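Local coordinates for biphenyl-2,3-diol 1,2-dioxygenase III-related protein (Vibrio cholerae, PDB 3EY8) that is of unknown function but belongs to the vicinal oxygen chelate superfamily of glyoxalases and dioxygenases and can bind calcium, at residues 23-28 with 34-39; 30-35 with 125-130. The protein carries 9 engineered substitutions. All coordinates share one frame; numbering follows the deposited sequence.

How the contacts relate
Strand 10-18 leads into helix 21-32, and the chain then turns back to lay down strand 35-39. Contact 1 (23-28 with 34-39) closes this short loop, with five residues between its segments. Contact 2 (30-35 with 125-130) starts inside that loop and ends far beyond it, on strand 124-129, closing a span of 89 residues, so the two cross and do not nest. They share Met34 and Lys35 and both draw on helix 21-32. Tyr28 OH packs 3.3 Å from Ile125 CD1, joining them directly. Contact 1 holds the helix to an outer strand of the first sheet; contact 2 ties the helix end to the second sheet.

Contact 1 (23-28 with 34-39); sequences TTTKFY and MKAVSF. Engineered in segment 23-28: Lys26 (natural residue Asn).
Met34 N donates to Tyr28 O, 3.1 Å away and nearly straight at the hydrogen (165°), with the donor tilted out of the carbonyl plane. This bond brings the chain back beside the helix it has just left, and its acceptor is a carbonyl six residues earlier.

A Met-aromatic contact, here made by selenium, involves the same two residues. Met34 is a selenomethionine, and its side chain and that of Tyr28 run alongside in a common direction. The extended chain (chi2 -178°) carries the selenium out to the CD2 side of the ring, where Met34 SE lies 3.8 Å from Tyr28 CD2. It sits 4.9 Å from the ring centroid and 63° off the ring normal, an oblique approach. Phe27 CD1 covers one face of this ring near the rim, and the phenol OH is hydrogen-bonded to Asp119.

Helix 21-32 followed by strand 35-39 is the alpha-to-beta step of the beta-alpha-beta-beta-beta module from which vicinal oxygen chelate proteins are built.

Apolar contact continues one helical turn earlier, where Thr25 CB meets Ala36 CB at 4.0 Å. Thr25 OG1 donates a hydrogen bond to Pro22 O within the same helix, while Ala36 N is hydrogen-bonded to Glu29 OE2. Ile8 of the second subunit packs on Met34.

Contact 2 (30-35 with 125-130); sequences KVLGMK and IEVSTY
Leu32 alone carries the first segment's side of this contact, its two methyls meeting Ile125 and Val127 of strand 124-129. Before it, Lys30 and Val31 continue helix 21-32, and the Tyr90 hydroxyl donates a hydrogen bond to Lys30 O.

At Leu32 the side chain turns toward the strand. With chi1 at -72° CG swings to the side away from the carbonyl carbon, and chi2 near -174° sets the two methyls so that each meets a different strand residue. CD1 of Leu32 approaches CG2 of Ile125 at 4.1 Å, the two side chains crossing at a slant, whereas Leu32 CD2 reaches CG2 of Val127 at 3.9 Å as those side chains run past one another head to tail. Ile125 and Val127 are two apart on the strand and both point toward the helix; the intervening Glu126 belongs to a calcium site, seen with His13 in a structure of this protein, though no calcium is bound to this chain here. Glu126 OE1 makes a weak hydrogen bond to His13 of the second subunit.

Gly33 follows with positive phi (66°), the first residue to leave helical geometry, and the chain passes on to Met34. Ile8 of the second subunit packs on Leu32, and Met6 of that subunit on Val127.

All three touching residues are buried and no hydrogen bond crosses between the segments, so the helix end and the second sheet are held together here by methyl-to-methyl dispersion and exclusion of water.

Contact 1 (23-28 with 34-39)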
ATOM      1  N   THR B  23      15.051  10.475  -8.844  1.00 26.35           N
ATOM      2  CA  THR B  23      15.027   9.318  -9.731  1.00 22.74           C
ATOM      3  C   THR B  23      13.652   8.656  -9.672  1.00 25.65           C
ATOM      4  O   THR B  23      13.037   8.324 -10.699  1.00 25.50           O
ATOM      5  CB  THR B  23      16.113   8.315  -9.336  1.00 26.73           C
ATOM      6  OG1 THR B  23      17.403   8.916  -9.541  1.00 27.99           O
ATOM      7  CG2 THR B  23      16.003   7.040 -10.160  1.00 28.75           C
ATOM      8  N   THR B  24      13.154   8.497  -8.454  1.00 23.13           N
ATOM      9  CA  THR B  24      11.838   7.903  -8.246  1.00 21.62           C
ATOM     10  C   THR B  24      10.689   8.742  -8.833  1.00 23.86           C
ATOM     11  O   THR B  24       9.817   8.210  -9.513  1.00 23.83           O
ATOM     12  CB  THR B  24      11.614   7.653  -6.761  1.00 21.01           C
ATOM     13  OG1 THR B  24      12.577   6.695  -6.300  1.00 23.16           O
ATOM     14  CG2 THR B  24      10.205   7.115  -6.502  1.00 24.08           C
ATOM     15  N   THR B  25      10.685  10.049  -8.587  1.00 24.07           N
ATOM     16  CA  THR B  25       9.598  10.874  -9.108  1.00 21.79           C
ATOM     17  C   THR B  25       9.607  10.899 -10.639  1.00 24.31           C
ATOM     18  O   THR B  25       8.553  10.771 -11.276  1.00 25.74           O
ATOM     19  CB  THR B  25       9.579  12.294  -8.496  1.00 30.71           C
ATOM     20  OG1 THR B  25      10.826  12.943  -8.752  1.00 30.21           O
ATOM     21  CG2 THR B  25       9.360  12.222  -6.984  1.00 25.34           C
ATOM     22  N   LYS B  26      10.793  11.025 -11.235  1.00 24.03           N
ATOM     23  CA  LYS B  26      10.897  10.984 -12.692  1.00 25.16           C
ATOM     24  C   LYS B  26      10.304   9.687 -13.236  1.00 29.16           C
ATOM     25  O   LYS B  26       9.553   9.694 -14.210  1.00 26.68           O
ATOM     26  CB  LYS B  26      12.351  11.117 -13.148  1.00 29.02           C
ATOM     27  CG  LYS B  26      12.947  12.506 -12.988  1.00 34.24           C
ATOM     28  CD  LYS B  26      14.326  12.564 -13.634  1.00 34.04           C
ATOM     29  CE  LYS B  26      15.008  13.904 -13.398  1.00 59.40           C
ATOM     30  NZ  LYS B  26      15.482  14.065 -11.997  1.00 57.14           N
ATOM     31  N   PHE B  27      10.647   8.575 -12.598  1.00 24.21           N
ATOM     32  CA  PHE B  27      10.146   7.272 -13.021  1.00 24.87           C
ATOM     33  C   PHE B  27       8.624   7.167 -12.950  1.00 28.74           C
ATOM     34  O   PHE B  27       7.969   6.822 -13.935  1.00 26.06           O
ATOM     35  CB  PHE B  27      10.795   6.161 -12.191  1.00 27.76           C
ATOM     36  CG  PHE B  27      10.356   4.778 -12.583  1.00 26.98           C
ATOM     37  CD1 PHE B  27       9.230   4.207 -12.010  1.00 26.39           C
ATOM     38  CD2 PHE B  27      11.073   4.050 -13.526  1.00 24.62           C
ATOM     39  CE1 PHE B  27       8.820   2.926 -12.368  1.00 23.10           C
ATOM     40  CE2 PHE B  27      10.673   2.781 -13.886  1.00 27.25           C
ATOM     41  CZ  PHE B  27       9.550   2.215 -13.304  1.00 24.76           C
ATOM     42  N   TYR B  28       8.055   7.449 -11.786  1.00 24.00           N
ATOM     43  CA  TYR B  28       6.612   7.302 -11.619  1.00 23.18           C
ATOM     44  C   TYR B  28       5.804   8.277 -12.483  1.00 24.79           C
ATOM     45  O   TYR B  28       4.702   7.947 -12.928  1.00 24.71           O
ATOM     46  CB  TYR B  28       6.215   7.383 -10.142  1.00 21.33           C
ATOM     47  CG  TYR B  28       6.477   6.082  -9.419  1.00 23.34           C
ATOM     48  CD1 TYR B  28       7.709   5.830  -8.825  1.00 24.67           C
ATOM     49  CD2 TYR B  28       5.510   5.090  -9.372  1.00 28.95           C
ATOM     50  CE1 TYR B  28       7.957   4.630  -8.170  1.00 23.34           C
ATOM     51  CE2 TYR B  28       5.750   3.886  -8.732  1.00 24.71           C
ATOM     52  CZ  TYR B  28       6.975   3.665  -8.134  1.00 22.79           C
ATOM     53  OH  TYR B  28       7.205   2.472  -7.499  1.00 23.71           O
HETATM   54  N   MSE B  34       1.938   9.395 -12.915  1.00 27.00           N
HETATM   55  CA  MSE B  34       1.548   9.958 -11.630  1.00 25.36           C
HETATM   56  C   MSE B  34       1.973  11.412 -11.537  1.00 33.04           C
HETATM   57  O   MSE B  34       2.749  11.888 -12.356  1.00 32.75           O
HETATM   58  CB  MSE B  34       2.123   9.145 -10.476  1.00 25.41           C
HETATM   59  CG  MSE B  34       1.489   7.776 -10.368  1.00 23.68           C
HETATM   60 SE   MSE B  34       2.171   6.774  -8.877  0.82 26.31          SE
HETATM   61  CE  MSE B  34       1.166   5.121  -9.145  1.00 29.22           C
ATOM     62  N   LYS B  35       1.451  12.108 -10.535  1.00 26.05           N
ATOM     63  CA  LYS B  35       1.678  13.533 -10.368  1.00 26.47           C
ATOM     64  C   LYS B  35       2.562  13.737  -9.149  1.00 29.51           C
ATOM     65  O   LYS B  35       2.126  13.521  -8.021  1.00 28.31           O
ATOM     66  CB  LYS B  35       0.326  14.220 -10.160  1.00 27.88           C
ATOM     67  CG  LYS B  35       0.332  15.736 -10.169  1.00 48.58           C
ATOM     68  CD  LYS B  35      -1.059  16.241  -9.795  1.00 49.70           C
ATOM     69  CE  LYS B  35      -1.328  17.633 -10.335  1.00 83.17           C
ATOM     70  NZ  LYS B  35      -2.730  18.062 -10.068  1.00 64.73           N
ATOM     71  N   ALA B  36       3.809  14.139  -9.368  1.00 23.94           N
ATOM     72  CA  ALA B  36       4.714  14.396  -8.255  1.00 25.78           C
ATOM     73  C   ALA B  36       4.407  15.761  -7.655  1.00 32.68           C
ATOM     74  O   ALA B  36       4.362  16.765  -8.370  1.00 32.08           O
ATOM     75  CB  ALA B  36       6.158  14.327  -8.709  1.00 28.59           C
ATOM     76  N   VAL B  37       4.183  15.795  -6.346  1.00 25.48           N
ATOM     77  CA  VAL B  37       3.909  17.056  -5.666  1.00 22.71           C
ATOM     78  C   VAL B  37       4.827  17.215  -4.463  1.00 31.47           C
ATOM     79  O   VAL B  37       5.493  16.265  -4.050  1.00 29.45           O
ATOM     80  CB  VAL B  37       2.446  17.145  -5.185  1.00 23.78           C
ATOM     81  CG1 VAL B  37       1.491  17.020  -6.367  1.00 29.40           C
ATOM     82  CG2 VAL B  37       2.165  16.054  -4.158  1.00 31.78           C
ATOM     83  N   SER B  38       4.880  18.427  -3.921  1.00 26.75           N
ATOM     84  CA  SER B  38       5.597  18.666  -2.680  1.00 26.27           C
ATOM     85  C   SER B  38       4.738  19.494  -1.742  1.00 36.24           C
ATOM     86  O   SER B  38       3.850  20.231  -2.176  1.00 32.02           O
ATOM     87  CB  SER B  38       6.948  19.342  -2.936  1.00 36.94           C
ATOM     88  OG  SER B  38       6.809  20.489  -3.749  1.00 37.70           O
ATOM     89  N   PHE B  39       4.990  19.357  -0.448  1.00 40.54           N
ATOM     90  CA  PHE B  39       4.207  20.065   0.550  1.00 51.69           C
ATOM     91  C   PHE B  39       5.004  20.217   1.833  1.00 60.62           C
ATOM     92  O   PHE B  39       6.035  19.568   2.008  1.00 36.43           O
ATOM     93  CB  PHE B  39       2.884  19.341   0.812  1.00 35.62           C
ATOM     94  CG  PHE B  39       3.042  17.921   1.282  1.00 50.77           C
ATOM     95  CD1 PHE B  39       3.355  16.910   0.386  1.00 50.74           C
ATOM     96  CD2 PHE B  39       2.859  17.593   2.617  1.00 56.61           C
ATOM     97  CE1 PHE B  39       3.494  15.601   0.813  1.00 31.76           C
ATOM     98  CE2 PHE B  39       2.995  16.283   3.051  1.00 36.38           C
ATOM     99  CZ  PHE B  39       3.315  15.286   2.147  1.00 58.32           C
TER

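Contact 2 (30-35 with 125-130)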
ATOM      1  N   LYS B  30       6.906   9.481 -15.526  1.00 24.98           N
ATOM      2  CA  LYS B  30       7.095   9.073 -16.915  1.00 24.69           C
ATOM      3  C   LYS B  30       6.455   7.723 -17.220  1.00 28.76           C
ATOM      4  O   LYS B  30       5.871   7.529 -18.287  1.00 29.75           O
ATOM      5  CB  LYS B  30       8.585   9.053 -17.260  1.00 31.08           C
ATOM      6  CG  LYS B  30       8.907   8.418 -18.599  1.00 39.99           C
ATOM      7  CD  LYS B  30      10.375   8.588 -18.955  1.00 48.00           C
ATOM      8  CE  LYS B  30      10.695   7.929 -20.291  1.00 52.28           C
ATOM      9  NZ  LYS B  30      11.955   8.452 -20.887  1.00 71.54           N
ATOM     10  N   VAL B  31       6.549   6.791 -16.276  1.00 25.64           N
ATOM     11  CA  VAL B  31       6.118   5.423 -16.534  1.00 24.32           C
ATOM     12  C   VAL B  31       4.654   5.182 -16.173  1.00 28.89           C
ATOM     13  O   VAL B  31       3.940   4.509 -16.911  1.00 28.03           O
ATOM     14  CB  VAL B  31       7.042   4.405 -15.821  1.00 23.59           C
ATOM     15  CG1 VAL B  31       6.582   2.975 -16.075  1.00 26.28           C
ATOM     16  CG2 VAL B  31       8.475   4.587 -16.297  1.00 27.29           C
ATOM     17  N   LEU B  32       4.202   5.755 -15.062  1.00 26.97           N
ATOM     18  CA  LEU B  32       2.835   5.523 -14.598  1.00 24.46           C
ATOM     19  C   LEU B  32       1.943   6.753 -14.683  1.00 28.63           C
ATOM     20  O   LEU B  32       0.771   6.696 -14.316  1.00 30.59           O
ATOM     21  CB  LEU B  32       2.838   4.993 -13.166  1.00 25.52           C
ATOM     22  CG  LEU B  32       3.326   3.548 -13.067  1.00 32.43           C
ATOM     23  CD1 LEU B  32       3.182   3.027 -11.656  1.00 33.00           C
ATOM     24  CD2 LEU B  32       2.559   2.671 -14.056  1.00 34.69           C
ATOM     25  N   GLY B  33       2.499   7.861 -15.159  1.00 27.04           N
ATOM     26  CA  GLY B  33       1.728   9.082 -15.314  1.00 27.99           C
ATOM     27  C   GLY B  33       1.247   9.687 -14.010  1.00 32.66           C
ATOM     28  O   GLY B  33       0.256  10.416 -13.986  1.00 30.63           O
HETATM   29  N   MSE B  34       1.938   9.395 -12.915  1.00 27.00           N
HETATM   30  CA  MSE B  34       1.548   9.958 -11.630  1.00 25.36           C
HETATM   31  C   MSE B  34       1.973  11.412 -11.537  1.00 33.04           C
HETATM   32  O   MSE B  34       2.749  11.888 -12.356  1.00 32.75           O
HETATM   33  CB  MSE B  34       2.123   9.145 -10.476  1.00 25.41           C
HETATM   34  CG  MSE B  34       1.489   7.776 -10.368  1.00 23.68           C
HETATM   35 SE   MSE B  34       2.171   6.774  -8.877  0.82 26.31          SE
HETATM   36  CE  MSE B  34       1.166   5.121  -9.145  1.00 29.22           C
ATOM     37  N   LYS B  35       1.451  12.108 -10.535  1.00 26.05           N
ATOM     38  CA  LYS B  35       1.678  13.533 -10.368  1.00 26.47           C
ATOM     39  C   LYS B  35       2.562  13.737  -9.149  1.00 29.51           C
ATOM     40  O   LYS B  35       2.126  13.521  -8.021  1.00 28.31           O
ATOM     41  CB  LYS B  35       0.326  14.220 -10.160  1.00 27.88           C
ATOM     42  CG  LYS B  35       0.332  15.736 -10.169  1.00 48.58           C
ATOM     43  CD  LYS B  35      -1.059  16.241  -9.795  1.00 49.70           C
ATOM     44  CE  LYS B  35      -1.328  17.633 -10.335  1.00 83.17           C
ATOM     45  NZ  LYS B  35      -2.730  18.062 -10.068  1.00 64.73           N
ATOM     46  N   ILE B 125       6.149  -3.700  -9.195  1.00 21.81           N
ATOM     47  CA  ILE B 125       4.958  -2.979  -9.622  1.00 20.37           C
ATOM     48  C   ILE B 125       4.113  -3.853 -10.541  1.00 21.02           C
ATOM     49  O   ILE B 125       4.588  -4.386 -11.548  1.00 21.81           O
ATOM     50  CB  ILE B 125       5.313  -1.639 -10.312  1.00 21.52           C
ATOM     51  CG1 ILE B 125       6.276  -0.809  -9.446  1.00 21.37           C
ATOM     52  CG2 ILE B 125       4.050  -0.851 -10.629  1.00 23.07           C
ATOM     53  CD1 ILE B 125       5.738  -0.454  -8.049  1.00 22.56           C
ATOM     54  N   GLU B 126       2.851  -4.011 -10.165  1.00 21.12           N
ATOM     55  CA  GLU B 126       1.898  -4.799 -10.920  1.00 19.23           C
ATOM     56  C   GLU B 126       0.849  -3.827 -11.433  1.00 20.12           C
ATOM     57  O   GLU B 126       0.178  -3.165 -10.646  1.00 23.89           O
ATOM     58  CB  GLU B 126       1.255  -5.840  -9.991  1.00 19.97           C
ATOM     59  CG  GLU B 126       0.273  -6.791 -10.667  1.00 22.01           C
ATOM     60  CD  GLU B 126      -0.383  -7.732  -9.672  1.00 28.03           C
ATOM     61  OE1 GLU B 126      -0.092  -7.624  -8.459  1.00 27.38           O
ATOM     62  OE2 GLU B 126      -1.195  -8.576 -10.102  1.00 28.09           O
ATOM     63  N   VAL B 127       0.735  -3.714 -12.752  1.00 19.75           N
ATOM     64  CA  VAL B 127      -0.271  -2.853 -13.354  1.00 19.92           C
ATOM     65  C   VAL B 127      -1.358  -3.734 -13.941  1.00 22.51           C
ATOM     66  O   VAL B 127      -1.066  -4.698 -14.657  1.00 24.29           O
ATOM     67  CB  VAL B 127       0.347  -1.959 -14.437  1.00 22.78           C
ATOM     68  CG1 VAL B 127      -0.741  -1.208 -15.202  1.00 24.25           C
ATOM     69  CG2 VAL B 127       1.336  -0.988 -13.796  1.00 22.27           C
ATOM     70  N   SER B 128      -2.608  -3.419 -13.621  1.00 19.74           N
ATOM     71  CA  SER B 128      -3.701  -4.355 -13.885  1.00 19.75           C
ATOM     72  C   SER B 128      -4.976  -3.695 -14.383  1.00 24.43           C
ATOM     73  O   SER B 128      -5.182  -2.490 -14.220  1.00 22.48           O
ATOM     74  CB  SER B 128      -4.019  -5.157 -12.622  1.00 21.19           C
ATOM     75  OG  SER B 128      -2.838  -5.703 -12.052  1.00 23.69           O
ATOM     76  N   THR B 129      -5.835  -4.510 -14.984  1.00 24.64           N
ATOM     77  CA  THR B 129      -7.138  -4.046 -15.450  1.00 22.21           C
ATOM     78  C   THR B 129      -8.224  -5.004 -14.979  1.00 23.52           C
ATOM     79  O   THR B 129      -7.975  -6.200 -14.819  1.00 26.02           O
ATOM     80  CB  THR B 129      -7.188  -3.965 -16.986  1.00 28.15           C
ATOM     81  OG1 THR B 129      -8.476  -3.485 -17.396  1.00 31.09           O
ATOM     82  CG2 THR B 129      -6.956  -5.330 -17.608  1.00 28.10           C
ATOM     83  N   TYR B 130      -9.427  -4.480 -14.758  1.00 24.67           N
ATOM     84  CA  TYR B 130     -10.586  -5.329 -14.487  1.00 29.02           C
ATOM     85  C   TYR B 130     -11.329  -5.733 -15.770  1.00 28.92           C
ATOM     86  O   TYR B 130     -12.285  -6.507 -15.720  1.00 29.10           O
ATOM     87  CB  TYR B 130     -11.533  -4.675 -13.468  1.00 26.82           C
ATOM     88  CG  TYR B 130     -11.120  -4.954 -12.039  1.00 31.19           C
ATOM     89  CD1 TYR B 130     -11.449  -6.155 -11.430  1.00 26.06           C
ATOM     90  CD2 TYR B 130     -10.370  -4.036 -11.317  1.00 28.98           C
ATOM     91  CE1 TYR B 130     -11.062  -6.432 -10.136  1.00 28.69           C
ATOM     92  CE2 TYR B 130      -9.975  -4.303 -10.012  1.00 25.56           C
ATOM     93  CZ  TYR B 130     -10.324  -5.508  -9.432  1.00 23.83           C
ATOM     94  OH  TYR B 130      -9.944  -5.797  -8.141  1.00 25.88           O
TER